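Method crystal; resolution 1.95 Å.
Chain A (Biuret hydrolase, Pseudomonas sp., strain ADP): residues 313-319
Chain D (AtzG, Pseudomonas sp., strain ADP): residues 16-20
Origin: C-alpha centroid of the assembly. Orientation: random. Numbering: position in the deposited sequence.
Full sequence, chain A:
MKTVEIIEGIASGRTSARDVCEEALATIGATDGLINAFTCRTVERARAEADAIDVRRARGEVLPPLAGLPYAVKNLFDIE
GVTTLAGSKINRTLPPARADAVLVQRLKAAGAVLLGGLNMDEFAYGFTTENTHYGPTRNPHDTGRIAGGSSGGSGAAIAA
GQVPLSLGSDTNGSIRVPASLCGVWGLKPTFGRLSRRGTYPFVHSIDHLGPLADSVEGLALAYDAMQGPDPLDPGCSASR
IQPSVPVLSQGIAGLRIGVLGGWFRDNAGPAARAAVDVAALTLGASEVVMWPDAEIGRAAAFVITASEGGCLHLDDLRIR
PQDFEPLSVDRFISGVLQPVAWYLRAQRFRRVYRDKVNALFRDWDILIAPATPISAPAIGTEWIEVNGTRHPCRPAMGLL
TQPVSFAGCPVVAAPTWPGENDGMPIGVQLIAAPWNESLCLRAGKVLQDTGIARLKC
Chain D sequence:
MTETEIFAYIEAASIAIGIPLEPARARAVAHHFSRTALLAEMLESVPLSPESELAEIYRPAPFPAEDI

Chain A (313-319) HLDDLRI
Chain D 16-20: AIGIP

Residues 314-319 of biuret hydrolase (chain A) form a helix, with H313(A) at the N-cap position (phi/psi -108/20). Helical angles run from -60/-40 at L314(A) to -75/-40 at R318(A) and loosen to -102/-27 at I319(A). H313(A) O accepts from L317(A) N at 2.9 Å and L314(A) O from R318(A) N at 3.0 Å; the bond from I319(A) N to D315(A) O, 3.4 Å, is weak. In AtzG (chain D) a helix that begins earlier in the chain gives way to a loop: A16(D) is helical at -59/-39, I17(D) sits at -89/-6, G18(D) turns to positive phi at 91/28 in a Schellman motif, and I19(D) (-126/76) and P20(D) (-59/132) follow. The register is set by R318(A) CA and I19(D) CA, 5.2 Å apart.

The polar link is a fork from R318(A) to the carbonyl of I17(D), the residue before the glycine turn. NE and NH2 of R318(A) both donate to I17(D) O, each at 2.9 Å, with N-H...O angles of 150° and 144°. The acceptor lies at the guanidinium edge, near its plane, so one oxygen can serve both donors. The side chain leaves its CA sideways to chain D, but chi1 -74° (m), chi2 171° (t), chi3 165° (t) and chi4 157° extend it until its end reaches the carbonyl. On the way, R318(A) CG passes 3.5 Å from G18(D) O. NH1 and NH2 also have hydrogen bonds elsewhere in the structure.

Glycine suits position 18 twice over. Its backbone angles would jam a CB against the preceding carbonyl O, and an ideal CB, pointing toward chain A, would lie a tight 3.3 Å from R318(A) NE.

Beside this link lies an apolar patch. L314(A) (chi1 180°, t; chi2 57°, p) brings CD1 to 3.8 Å from I19(D) CD1 and 4.3 Å from I17(D) CG1, so one methyl touches both isoleucines. I19(D), with chi1 -57° (m) and chi2 163° (t), also places CD1 4.1 Å from L317(A) CB; L317(A) adopts chi1 -67° (m), chi2 164° (t). I17(D), at chi1 -157° (t) and chi2 60° (p), sets CD1 3.8 Å from R318(A) NH2. These leucines and isoleucines are buried, where branched aliphatic side chains fill space without needing polar partners. Together the stretches bury 261 Å², with I19(D) and R318(A) covered most, while D315(A), D316(A) and I319(A) make no contact with chain D's stretch.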

# COMPACT_ATOMS: atom_id res chain seq x y z
N HIS A 313 -5.24 -5.26 -16.29
CA HIS A 313 -5.46 -5.65 -17.69
C HIS A 313 -5.96 -4.47 -18.54
O HIS A 313 -6.51 -4.65 -19.63
CB HIS A 313 -6.51 -6.76 -17.71
CG HIS A 313 -6.05 -8.02 -17.06
ND1 HIS A 313 -5.16 -8.85 -17.66
CD2 HIS A 313 -6.33 -8.55 -15.85
CE1 HIS A 313 -4.91 -9.88 -16.87
NE2 HIS A 313 -5.58 -9.71 -15.74
N LEU A 314 -5.74 -3.24 -18.07
CA LEU A 314 -6.32 -2.10 -18.75
C LEU A 314 -5.86 -1.95 -20.22
O LEU A 314 -6.67 -1.63 -21.10
CB LEU A 314 -6.06 -0.83 -17.97
CG LEU A 314 -6.62 0.46 -18.56
CD1 LEU A 314 -8.12 0.39 -18.80
CD2 LEU A 314 -6.28 1.62 -17.60
N ASP A 315 -4.57 -2.20 -20.47
CA ASP A 315 -4.02 -2.02 -21.81
C ASP A 315 -4.69 -2.95 -22.79
O ASP A 315 -5.04 -2.52 -23.89
CB ASP A 315 -2.52 -2.33 -21.89
CG ASP A 315 -1.62 -1.32 -21.12
OD1 ASP A 315 -1.91 -0.08 -21.19
OD2 ASP A 315 -0.61 -1.79 -20.47
N ASP A 316 -4.88 -4.22 -22.39
CA ASP A 316 -5.62 -5.17 -23.19
C ASP A 316 -7.12 -4.90 -23.25
O ASP A 316 -7.75 -5.13 -24.30
CB ASP A 316 -5.36 -6.59 -22.70
CG ASP A 316 -3.94 -7.07 -23.09
OD1 ASP A 316 -3.47 -6.67 -24.18
OD2 ASP A 316 -3.29 -7.85 -22.32
N LEU A 317 -7.73 -4.36 -22.21
CA LEU A 317 -9.15 -4.00 -22.31
C LEU A 317 -9.36 -2.88 -23.30
O LEU A 317 -10.44 -2.76 -23.86
CB LEU A 317 -9.75 -3.63 -20.94
CG LEU A 317 -9.88 -4.76 -19.91
CD1 LEU A 317 -10.12 -4.21 -18.50
CD2 LEU A 317 -11.00 -5.68 -20.32
N ARG A 318 -8.36 -2.02 -23.49
CA ARG A 318 -8.50 -0.93 -24.43
C ARG A 318 -8.39 -1.43 -25.91
O ARG A 318 -9.11 -1.01 -26.76
CB ARG A 318 -7.43 0.11 -24.19
CG ARG A 318 -7.68 0.94 -22.98
CD ARG A 318 -6.48 1.80 -22.67
NE ARG A 318 -6.85 2.84 -21.73
CZ ARG A 318 -6.01 3.48 -20.92
NH1 ARG A 318 -4.73 3.17 -20.91
NH2 ARG A 318 -6.47 4.40 -20.09
N ILE A 319 -7.50 -2.35 -26.18
CA ILE A 319 -7.18 -2.70 -27.55
C ILE A 319 -7.82 -4.02 -28.02
O ILE A 319 -8.10 -4.16 -29.20
CB ILE A 319 -5.64 -2.79 -27.75
CG1 ILE A 319 -5.06 -3.94 -26.93
CG2 ILE A 319 -4.90 -1.49 -27.43
CD1 ILE A 319 -3.67 -4.39 -27.29
N ALA D 16 -13.93 8.13 -21.09
CA ALA D 16 -12.77 8.80 -20.57
C ALA D 16 -11.52 7.91 -20.41
O ALA D 16 -10.39 8.36 -20.62
CB ALA D 16 -13.06 9.42 -19.20
N ILE D 17 -11.72 6.65 -19.99
CA ILE D 17 -10.59 5.76 -19.74
C ILE D 17 -10.21 5.00 -21.02
O ILE D 17 -9.23 4.30 -21.04
CB ILE D 17 -10.94 4.83 -18.57
CG1 ILE D 17 -9.74 4.27 -17.84
CG2 ILE D 17 -11.75 3.62 -19.00
CD1 ILE D 17 -8.81 5.27 -17.20
N GLY D 18 -10.97 5.14 -22.10
CA GLY D 18 -10.61 4.52 -23.40
C GLY D 18 -11.17 3.12 -23.65
O GLY D 18 -10.57 2.34 -24.37
N ILE D 19 -12.32 2.78 -23.04
CA ILE D 19 -12.95 1.46 -23.29
C ILE D 19 -14.39 1.81 -23.72
O ILE D 19 -15.32 1.75 -22.94
CB ILE D 19 -12.99 0.59 -22.03
CG1 ILE D 19 -11.61 0.38 -21.44
CG2 ILE D 19 -13.65 -0.77 -22.32
CD1 ILE D 19 -11.64 -0.12 -20.01
N PRO D 20 -14.60 2.27 -24.97
CA PRO D 20 -15.95 2.55 -25.49
C PRO D 20 -16.83 1.31 -25.45
O PRO D 20 -16.40 0.19 -25.76
CB PRO D 20 -15.67 3.02 -26.95
CG PRO D 20 -14.30 2.48 -27.24
CD PRO D 20 -13.59 2.72 -25.93